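Local coordinates for protein xyloglucanase (PDB 2JEP) that hydrolyses beta-1,4-glucosidic linkages within the backbone of xyloglucan, a polysaccharide of the plant cell wall, at residues 90-95 against 107-112; 128-133 against 158-163. All coordinates share one frame; numbering follows the deposited sequence. Where two conformers were deposited one is given.

Contact 1 (90-95 against 107-112)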
ATOM      1  N   VAL A  90      -2.122   1.919  -8.623  1.00  6.60           N
ATOM      2  CA  VAL A  90      -2.594   1.942 -10.002  1.00  6.35           C
ATOM      3  C   VAL A  90      -4.106   1.799 -10.014  1.00  6.45           C
ATOM      4  O   VAL A  90      -4.650   0.866  -9.416  1.00  7.07           O
ATOM      5  CB  VAL A  90      -1.988   0.808 -10.856  1.00  6.55           C
ATOM      6  CG1 VAL A  90      -2.438   0.951 -12.323  1.00  7.54           C
ATOM      7  CG2 VAL A  90      -0.470   0.799 -10.779  1.00  8.20           C
ATOM      8  N   SER A  91      -4.784   2.727 -10.691  1.00  6.39           N
ATOM      9  CA  SER A  91      -6.219   2.585 -10.944  1.00  6.79           C
ATOM     10  C   SER A  91      -6.466   2.182 -12.379  1.00  7.11           C
ATOM     11  O   SER A  91      -5.651   2.450 -13.256  1.00  8.27           O
ATOM     12  CB  SER A  91      -6.941   3.915 -10.664  1.00  7.50           C
ATOM     13  OG  SER A  91      -6.923   4.202  -9.285  1.00  7.80           O
ATOM     14  N   TYR A  92      -7.608   1.538 -12.611  1.00  7.69           N
ATOM     15  CA  TYR A  92      -7.941   1.039 -13.951  1.00  7.42           C
ATOM     16  C   TYR A  92      -9.237   1.670 -14.434  1.00  8.30           C
ATOM     17  O   TYR A  92      -9.242   2.344 -15.472  1.00  9.01           O
ATOM     18  CB  TYR A  92      -7.955  -0.499 -13.920  1.00  7.29           C
ATOM     19  CG  TYR A  92      -6.556  -1.061 -13.805  1.00  7.13           C
ATOM     20  CD1 TYR A  92      -5.789  -1.310 -14.927  1.00  7.69           C
ATOM     21  CD2 TYR A  92      -5.961  -1.277 -12.559  1.00  7.02           C
ATOM     22  CE1 TYR A  92      -4.496  -1.780 -14.841  1.00  7.99           C
ATOM     23  CE2 TYR A  92      -4.656  -1.732 -12.456  1.00  7.29           C
ATOM     24  CZ  TYR A  92      -3.924  -1.998 -13.602  1.00  7.57           C
ATOM     25  OH  TYR A  92      -2.621  -2.475 -13.544  1.00  8.32           O
ATOM     26  N   LEU A  93     -10.317   1.465 -13.685  1.00  8.41           N
ATOM     27  CA  LEU A  93     -11.560   2.223 -13.847  1.00  9.47           C
ATOM     28  C   LEU A  93     -12.041   2.143 -15.318  1.00 10.53           C
ATOM     29  O   LEU A  93     -12.161   1.036 -15.861  1.00 10.44           O
ATOM     30  CB  LEU A  93     -11.401   3.645 -13.302  1.00  9.53           C
ATOM     31  CG  LEU A  93     -11.026   3.758 -11.821  1.00  9.82           C
ATOM     32  CD1 LEU A  93     -10.621   5.187 -11.460  1.00 10.24           C
ATOM     33  CD2 LEU A  93     -12.163   3.298 -10.960  1.00 10.99           C
ATOM     34  N   ASN A  94     -12.284   3.285 -15.971  1.00 10.65           N
ATOM     35  CA  ASN A  94     -12.904   3.193 -17.283  0.50 11.08           C
ATOM     36  C   ASN A  94     -11.892   2.783 -18.385  1.00 11.65           C
ATOM     37  O   ASN A  94     -12.297   2.616 -19.542  1.00 14.01           O
ATOM     38  CB  ASN A  94     -13.727   4.469 -17.613  0.50 10.23           C
ATOM     39  CG  ASN A  94     -14.965   4.692 -16.681  0.50 12.05           C
ATOM     40  OD1 ASN A  94     -15.476   3.771 -16.020  0.50 14.52           O
ATOM     41  ND2 ASN A  94     -15.467   5.929 -16.669  0.50 14.67           N
ATOM     42  N   ASN A  95     -10.627   2.564 -18.031  0.50 10.80           N
ATOM     43  CA  ASN A  95      -9.697   1.916 -18.943  0.50 10.42           C
ATOM     44  C   ASN A  95      -9.906   0.408 -19.050  0.50 10.49           C
ATOM     45  O   ASN A  95      -9.193  -0.241 -19.804  0.50 10.55           O
ATOM     46  CB  ASN A  95      -8.243   2.230 -18.592  0.50 10.35           C
ATOM     47  CG  ASN A  95      -7.889   3.666 -18.864  0.50  9.98           C
ATOM     48  OD1 ASN A  95      -8.682   4.419 -19.440  0.50  9.76           O
ATOM     49  ND2 ASN A  95      -6.662   4.040 -18.510  0.50  9.68           N
ATOM     50  N   ALA A 107      -2.469   1.032 -24.080  1.00  9.60           N
ATOM     51  CA  ALA A 107      -1.573   2.141 -23.775  1.00  9.09           C
ATOM     52  C   ALA A 107      -1.410   2.322 -22.277  1.00  8.81           C
ATOM     53  O   ALA A 107      -0.344   2.717 -21.817  1.00  8.73           O
ATOM     54  CB  ALA A 107      -2.082   3.435 -24.436  1.00  9.82           C
ATOM     55  N   TRP A 108      -2.471   2.055 -21.523  1.00  8.92           N
ATOM     56  CA  TRP A 108      -2.405   2.166 -20.074  1.00  8.13           C
ATOM     57  C   TRP A 108      -1.489   1.078 -19.490  1.00  8.96           C
ATOM     58  O   TRP A 108      -0.602   1.364 -18.690  1.00  9.00           O
ATOM     59  CB  TRP A 108      -3.814   2.121 -19.480  1.00  9.09           C
ATOM     60  CG  TRP A 108      -3.902   2.316 -18.001  1.00  8.24           C
ATOM     61  CD1 TRP A 108      -4.555   1.503 -17.114  1.00  8.45           C
ATOM     62  CD2 TRP A 108      -3.377   3.409 -17.234  1.00  9.87           C
ATOM     63  NE1 TRP A 108      -4.456   2.031 -15.837  1.00  8.93           N
ATOM     64  CE2 TRP A 108      -3.744   3.197 -15.884  1.00  9.71           C
ATOM     65  CE3 TRP A 108      -2.644   4.549 -17.558  1.00 12.60           C
ATOM     66  CZ2 TRP A 108      -3.395   4.078 -14.857  1.00 10.42           C
ATOM     67  CZ3 TRP A 108      -2.302   5.429 -16.544  1.00 12.72           C
ATOM     68  CH2 TRP A 108      -2.663   5.187 -15.205  1.00 12.09           C
ATOM     69  N   LEU A 109      -1.684  -0.173 -19.888  1.00  8.71           N
ATOM     70  CA  LEU A 109      -0.779  -1.221 -19.464  1.00  9.36           C
ATOM     71  C   LEU A 109       0.663  -0.930 -19.865  1.00  8.65           C
ATOM     72  O   LEU A 109       1.578  -1.199 -19.084  1.00  8.49           O
ATOM     73  CB  LEU A 109      -1.212  -2.579 -19.999  1.00 10.46           C
ATOM     74  CG  LEU A 109      -2.380  -3.282 -19.334  1.00 13.04           C
ATOM     75  CD1 LEU A 109      -2.697  -4.543 -20.140  1.00 14.10           C
ATOM     76  CD2 LEU A 109      -2.061  -3.564 -17.872  1.00 13.77           C
ATOM     77  N   ASN A 110       0.881  -0.376 -21.051  1.00  8.31           N
ATOM     78  CA  ASN A 110       2.250  -0.039 -21.460  1.00  8.31           C
ATOM     79  C   ASN A 110       2.857   1.054 -20.602  1.00  8.32           C
ATOM     80  O   ASN A 110       4.048   1.028 -20.304  1.00  8.97           O
ATOM     81  CB  ASN A 110       2.296   0.365 -22.935  1.00  7.99           C
ATOM     82  CG  ASN A 110       2.127  -0.809 -23.849  1.00 10.08           C
ATOM     83  OD1 ASN A 110       2.494  -1.929 -23.492  1.00 13.62           O
ATOM     84  ND2 ASN A 110       1.608  -0.556 -25.053  1.00 10.58           N
ATOM     85  N   ARG A 111       2.026   2.004 -20.189  1.00  8.03           N
ATOM     86  CA  ARG A 111       2.518   3.063 -19.302  1.00  7.47           C
ATOM     87  C   ARG A 111       2.853   2.526 -17.910  1.00  7.93           C
ATOM     88  O   ARG A 111       3.883   2.879 -17.319  1.00  8.25           O
ATOM     89  CB  ARG A 111       1.520   4.212 -19.196  1.00  7.66           C
ATOM     90  CG  ARG A 111       1.951   5.339 -18.272  1.00  8.12           C
ATOM     91  CD  ARG A 111       3.269   5.988 -18.737  1.00  8.97           C
ATOM     92  NE  ARG A 111       3.701   6.964 -17.736  1.00  8.76           N
ATOM     93  CZ  ARG A 111       4.962   7.314 -17.521  1.00  8.61           C
ATOM     94  NH1 ARG A 111       5.948   6.840 -18.269  1.00  8.20           N
ATOM     95  NH2 ARG A 111       5.255   8.121 -16.509  1.00  9.60           N
ATOM     96  N   ILE A 112       1.962   1.700 -17.371  1.00  7.99           N
ATOM     97  CA  ILE A 112       2.226   1.102 -16.061  1.00  8.09           C
ATOM     98  C   ILE A 112       3.541   0.327 -16.127  1.00  7.96           C
ATOM     99  O   ILE A 112       4.380   0.417 -15.202  1.00  8.41           O
ATOM    100  CB  ILE A 112       1.069   0.167 -15.638  1.00  8.23           C
ATOM    101  CG1 ILE A 112      -0.234   0.963 -15.489  1.00  8.31           C
ATOM    102  CG2 ILE A 112       1.441  -0.624 -14.366  1.00  9.02           C
ATOM    103  CD1 ILE A 112      -1.515   0.099 -15.601  1.00  9.19           C
TER
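In the (beta/alpha)8 barrel of this family 5 glycoside hydrolase, the loop leaving strand 85-88 runs past the first turns of helix 106-120, and Trp108 of that helix inserts its indole among Val90, Ser91, Tyr92 and Asn95. CG of Trp108 is anti to the backbone N (chi1 -176°), and the indole beyond it reaches the loop, where its NE1 donates to Ser91 O at 2.9 Å. This bond is clearly bent, 132° at the hydrogen, and the acceptor lies somewhat tilted from the indole plane. Beside it, the five-membered ring presents its edge to the face of Tyr92 in an offset edge-to-face pair, centroids 5.2 Å apart and planes at 79°. In one of two alternative conformers, Asn95 places ND2 over one indole face, a contact that is therefore doubtful. Ile112 CD1 lies over the opposite face, toward the rim. This methyl group is shared: it meets Val90 CG1 at 3.5 Å and Tyr92 OH at the same distance, while Leu109 CD2 borders the tyrosine ring at its edge. Outside the two segments, Pro60 of strand 59-60 packs on Trp108, and Ser91 OG is hydrogen-bonded to Glu53 O and to Gly132 N in the loop after the neighbouring barrel strand 125-128.

Contact 2 (128-133 against 158-163)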
ATOM      1  N   ILE A 128       2.698  -3.388  -7.314  1.00  6.55           N
ATOM      2  CA  ILE A 128       1.613  -2.789  -8.102  1.00  7.46           C
ATOM      3  C   ILE A 128       0.288  -3.363  -7.616  1.00  6.75           C
ATOM      4  O   ILE A 128       0.206  -4.531  -7.241  1.00  7.57           O
ATOM      5  CB  ILE A 128       1.756  -2.983  -9.622  1.00  7.42           C
ATOM      6  CG1 ILE A 128       1.820  -4.455 -10.018  1.00  8.09           C
ATOM      7  CG2 ILE A 128       2.944  -2.193 -10.104  1.00  8.58           C
ATOM      8  CD1 ILE A 128       1.883  -4.672 -11.534  1.00  9.59           C
ATOM      9  N   ASN A 129      -0.757  -2.538  -7.603  1.00  7.19           N
ATOM     10  CA  ASN A 129      -2.047  -2.949  -7.050  1.00  6.96           C
ATOM     11  C   ASN A 129      -3.216  -2.582  -7.971  1.00  7.19           C
ATOM     12  O   ASN A 129      -3.004  -2.180  -9.125  1.00  7.66           O
ATOM     13  CB  ASN A 129      -2.220  -2.371  -5.642  1.00  6.79           C
ATOM     14  CG  ASN A 129      -2.489  -0.880  -5.628  1.00  6.57           C
ATOM     15  OD1 ASN A 129      -2.636  -0.268  -6.677  1.00  7.77           O
ATOM     16  ND2 ASN A 129      -2.595  -0.300  -4.433  1.00  9.05           N
ATOM     17  N   ILE A 130      -4.442  -2.777  -7.480  1.00  7.37           N
ATOM     18  CA  ILE A 130      -5.647  -2.166  -8.059  1.00  6.82           C
ATOM     19  C   ILE A 130      -6.174  -1.252  -6.972  1.00  7.06           C
ATOM     20  O   ILE A 130      -6.489  -1.704  -5.876  1.00  7.65           O
ATOM     21  CB  ILE A 130      -6.680  -3.214  -8.480  1.00  7.44           C
ATOM     22  CG1 ILE A 130      -6.125  -4.080  -9.614  1.00  7.99           C
ATOM     23  CG2 ILE A 130      -8.008  -2.530  -8.837  1.00  8.67           C
ATOM     24  CD1 ILE A 130      -7.104  -5.158 -10.121  1.00  9.00           C
ATOM     25  N   HIS A 131      -6.208   0.060  -7.243  1.00  7.17           N
ATOM     26  CA  HIS A 131      -6.291   1.044  -6.159  1.00  7.40           C
ATOM     27  C   HIS A 131      -7.643   1.752  -6.061  1.00  7.75           C
ATOM     28  O   HIS A 131      -8.492   1.399  -5.210  1.00  9.26           O
ATOM     29  CB  HIS A 131      -5.111   2.022  -6.308  1.00  7.67           C
ATOM     30  CG  HIS A 131      -4.812   2.823  -5.086  1.00  7.61           C
ATOM     31  ND1 HIS A 131      -3.824   2.471  -4.188  1.00  8.42           N
ATOM     32  CD2 HIS A 131      -5.356   3.973  -4.620  1.00  8.61           C
ATOM     33  CE1 HIS A 131      -3.767   3.381  -3.231  1.00  9.31           C
ATOM     34  NE2 HIS A 131      -4.698   4.293  -3.457  1.00  9.32           N
ATOM     35  N   GLY A 132      -7.895   2.725  -6.934  1.00  7.35           N
ATOM     36  CA  GLY A 132      -9.152   3.480  -6.825  1.00  7.79           C
ATOM     37  C   GLY A 132     -10.400   2.636  -7.063  1.00  7.79           C
ATOM     38  O   GLY A 132     -11.489   2.949  -6.577  1.00  8.12           O
ATOM     39  N   ASP A 133     -10.232   1.563  -7.849  1.00  8.10           N
ATOM     40  CA  ASP A 133     -11.344   0.758  -8.278  1.00  7.93           C
ATOM     41  C   ASP A 133     -12.131   0.142  -7.132  1.00  8.08           C
ATOM     42  O   ASP A 133     -13.287  -0.213  -7.318  1.00  8.11           O
ATOM     43  CB  ASP A 133     -10.854  -0.380  -9.170  1.00  8.11           C
ATOM     44  CG  ASP A 133     -10.083   0.099 -10.383  1.00  8.05           C
ATOM     45  OD1 ASP A 133      -9.054   0.793 -10.212  1.00  8.46           O
ATOM     46  OD2 ASP A 133     -10.515  -0.221 -11.529  1.00  8.62           O
ATOM     47  N   LYS A 158     -11.283 -11.066 -12.099  1.00  8.19           N
ATOM     48  CA  LYS A 158     -10.499 -12.138 -12.665  1.00  8.97           C
ATOM     49  C   LYS A 158      -9.861 -11.726 -13.993  1.00  9.04           C
ATOM     50  O   LYS A 158      -8.666 -11.917 -14.210  1.00  8.85           O
ATOM     51  CB  LYS A 158     -11.366 -13.396 -12.837  1.00  9.54           C
ATOM     52  CG  LYS A 158     -10.647 -14.581 -13.530  1.00 11.12           C
ATOM     53  CD  LYS A 158     -11.653 -15.694 -13.795  1.00 15.26           C
ATOM     54  CE  LYS A 158     -11.158 -16.802 -14.671  1.00 21.32           C
ATOM     55  NZ  LYS A 158     -12.312 -17.722 -14.908  1.00 25.82           N
ATOM     56  N   LYS A 159     -10.673 -11.211 -14.916  1.00  8.99           N
ATOM     57  CA  LYS A 159     -10.156 -10.873 -16.240  1.00  9.81           C
ATOM     58  C   LYS A 159      -9.116  -9.752 -16.178  1.00  9.55           C
ATOM     59  O   LYS A 159      -8.130  -9.782 -16.930  1.00  9.88           O
ATOM     60  CB  LYS A 159     -11.317 -10.493 -17.174  1.00 11.20           C
ATOM     61  CG  LYS A 159     -12.226 -11.653 -17.553  1.00 13.31           C
ATOM     62  CD  LYS A 159     -11.497 -12.678 -18.439  1.00 18.04           C
ATOM     63  CE  LYS A 159     -12.436 -13.645 -19.154  1.00 20.75           C
ATOM     64  NZ  LYS A 159     -11.612 -14.492 -20.091  1.00 25.94           N
ATOM     65  N   VAL A 160      -9.332  -8.771 -15.290  1.00  8.71           N
ATOM     66  CA  VAL A 160      -8.381  -7.682 -15.117  1.00  8.89           C
ATOM     67  C   VAL A 160      -7.065  -8.235 -14.578  1.00  8.52           C
ATOM     68  O   VAL A 160      -6.006  -7.955 -15.142  1.00  8.72           O
ATOM     69  CB  VAL A 160      -8.997  -6.584 -14.239  1.00  8.92           C
ATOM     70  CG1 VAL A 160      -7.940  -5.579 -13.762  1.00 10.38           C
ATOM     71  CG2 VAL A 160     -10.107  -5.899 -15.022  1.00 10.33           C
ATOM     72  N   TRP A 161      -7.096  -9.053 -13.510  1.00  8.26           N
ATOM     73  CA  TRP A 161      -5.827  -9.594 -13.014  1.00  7.91           C
ATOM     74  C   TRP A 161      -5.163 -10.545 -13.990  1.00  8.23           C
ATOM     75  O   TRP A 161      -3.940 -10.615 -14.036  1.00  8.90           O
ATOM     76  CB  TRP A 161      -5.958 -10.230 -11.620  1.00  8.32           C
ATOM     77  CG  TRP A 161      -5.643  -9.241 -10.556  1.00  8.36           C
ATOM     78  CD1 TRP A 161      -6.482  -8.736  -9.591  1.00  8.78           C
ATOM     79  CD2 TRP A 161      -4.374  -8.611 -10.343  1.00  7.99           C
ATOM     80  NE1 TRP A 161      -5.804  -7.850  -8.815  1.00  9.06           N
ATOM     81  CE2 TRP A 161      -4.511  -7.745  -9.250  1.00  7.64           C
ATOM     82  CE3 TRP A 161      -3.121  -8.725 -10.953  1.00  8.47           C
ATOM     83  CZ2 TRP A 161      -3.452  -6.972  -8.782  1.00  8.80           C
ATOM     84  CZ3 TRP A 161      -2.088  -7.951 -10.483  1.00  9.27           C
ATOM     85  CH2 TRP A 161      -2.268  -7.079  -9.422  1.00  8.57           C
ATOM     86  N   GLN A 162      -5.957 -11.257 -14.793  1.00  8.52           N
ATOM     87  CA  GLN A 162      -5.340 -12.120 -15.812  1.00 10.46           C
ATOM     88  C   GLN A 162      -4.445 -11.278 -16.710  1.00  9.50           C
ATOM     89  O   GLN A 162      -3.315 -11.668 -17.044  1.00  9.63           O
ATOM     90  CB  GLN A 162      -6.403 -12.785 -16.684  1.00 11.28           C
ATOM     91  CG  GLN A 162      -7.095 -13.990 -16.146  1.00 16.00           C
ATOM     92  CD  GLN A 162      -8.072 -14.580 -17.157  1.00 15.53           C
ATOM     93  OE1 GLN A 162      -8.303 -14.004 -18.209  1.00 19.27           O
ATOM     94  NE2 GLN A 162      -8.650 -15.729 -16.830  1.00 20.97           N
ATOM     95  N   GLN A 163      -4.977 -10.149 -17.148  1.00  8.87           N
ATOM     96  CA  GLN A 163      -4.243  -9.266 -18.064  1.00  8.77           C
ATOM     97  C   GLN A 163      -3.045  -8.594 -17.425  1.00  8.99           C
ATOM     98  O   GLN A 163      -1.984  -8.505 -18.032  1.00 10.42           O
ATOM     99  CB  GLN A 163      -5.195  -8.217 -18.626  1.00  9.40           C
ATOM    100  CG  GLN A 163      -6.268  -8.782 -19.519  1.00  9.63           C
ATOM    101  CD  GLN A 163      -7.286  -7.745 -19.843  1.00 10.43           C
ATOM    102  OE1 GLN A 163      -7.049  -6.875 -20.692  1.00 11.45           O
ATOM    103  NE2 GLN A 163      -8.415  -7.787 -19.152  1.00 10.70           N
TER
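Ile130 and Trp161 have the closest CA atoms across the two segments, 8.9 Å apart, where an extended piece of chain passes a turn of helix. This is a beta-alpha unit of the TIM barrel: residues 128-133 carry the chain out of strand 125-128, and residues 158-163 belong to helix 150-167, which follows. The side chain of Ile130 points to the helix and is stretched out, with CD1 anti to CA (chi2 -179°), and it slides past the indole of Trp161 in the opposite direction. Its CD1 lies 3.3 Å from Trp161 NE1 and 3.8 Å from Val160 CG1, wedged between two consecutive helix residues, while CG1 lies near Trp161 NE1 and CE2. At the far rim of the indole, Ile128 O sits at the edge, 4.2 Å from Trp161 CH2. The contact is apolar, and the indole N-H is satisfied elsewhere, by Ser179 O after strand 175-178; Phe206 and Tyr157 also pair edge-to-face with this ring. Asn129 turns away from the helix, and its ND2 donates to His131 ND1 in a nearly straight bond of 3.0 Å, 162° at the hydrogen, that lies close to both the amide and the imidazole planes.

Contacts 1 and 2 repeat one arrangement in consecutive beta-alpha units: the segment after a barrel strand meets the helix that follows, and a tryptophan is the principal helix residue in each. Both are buried, but contact 1 lies farther out, about 18 Å from the chain centre to its own centre against 14 Å for contact 2. The tryptophan of contact 1 hydrogen-bonds to the facing loop, whereas that of contact 2 meets its loop by apolar packing and spends its N-H on the next barrel strand's loop. The two loops are joined directly: Val90 O lies 2.8 Å from His131 N, a probable hydrogen bond, and the Asp133 carboxylate accepts from the backbone N atoms of Tyr92 and Leu93.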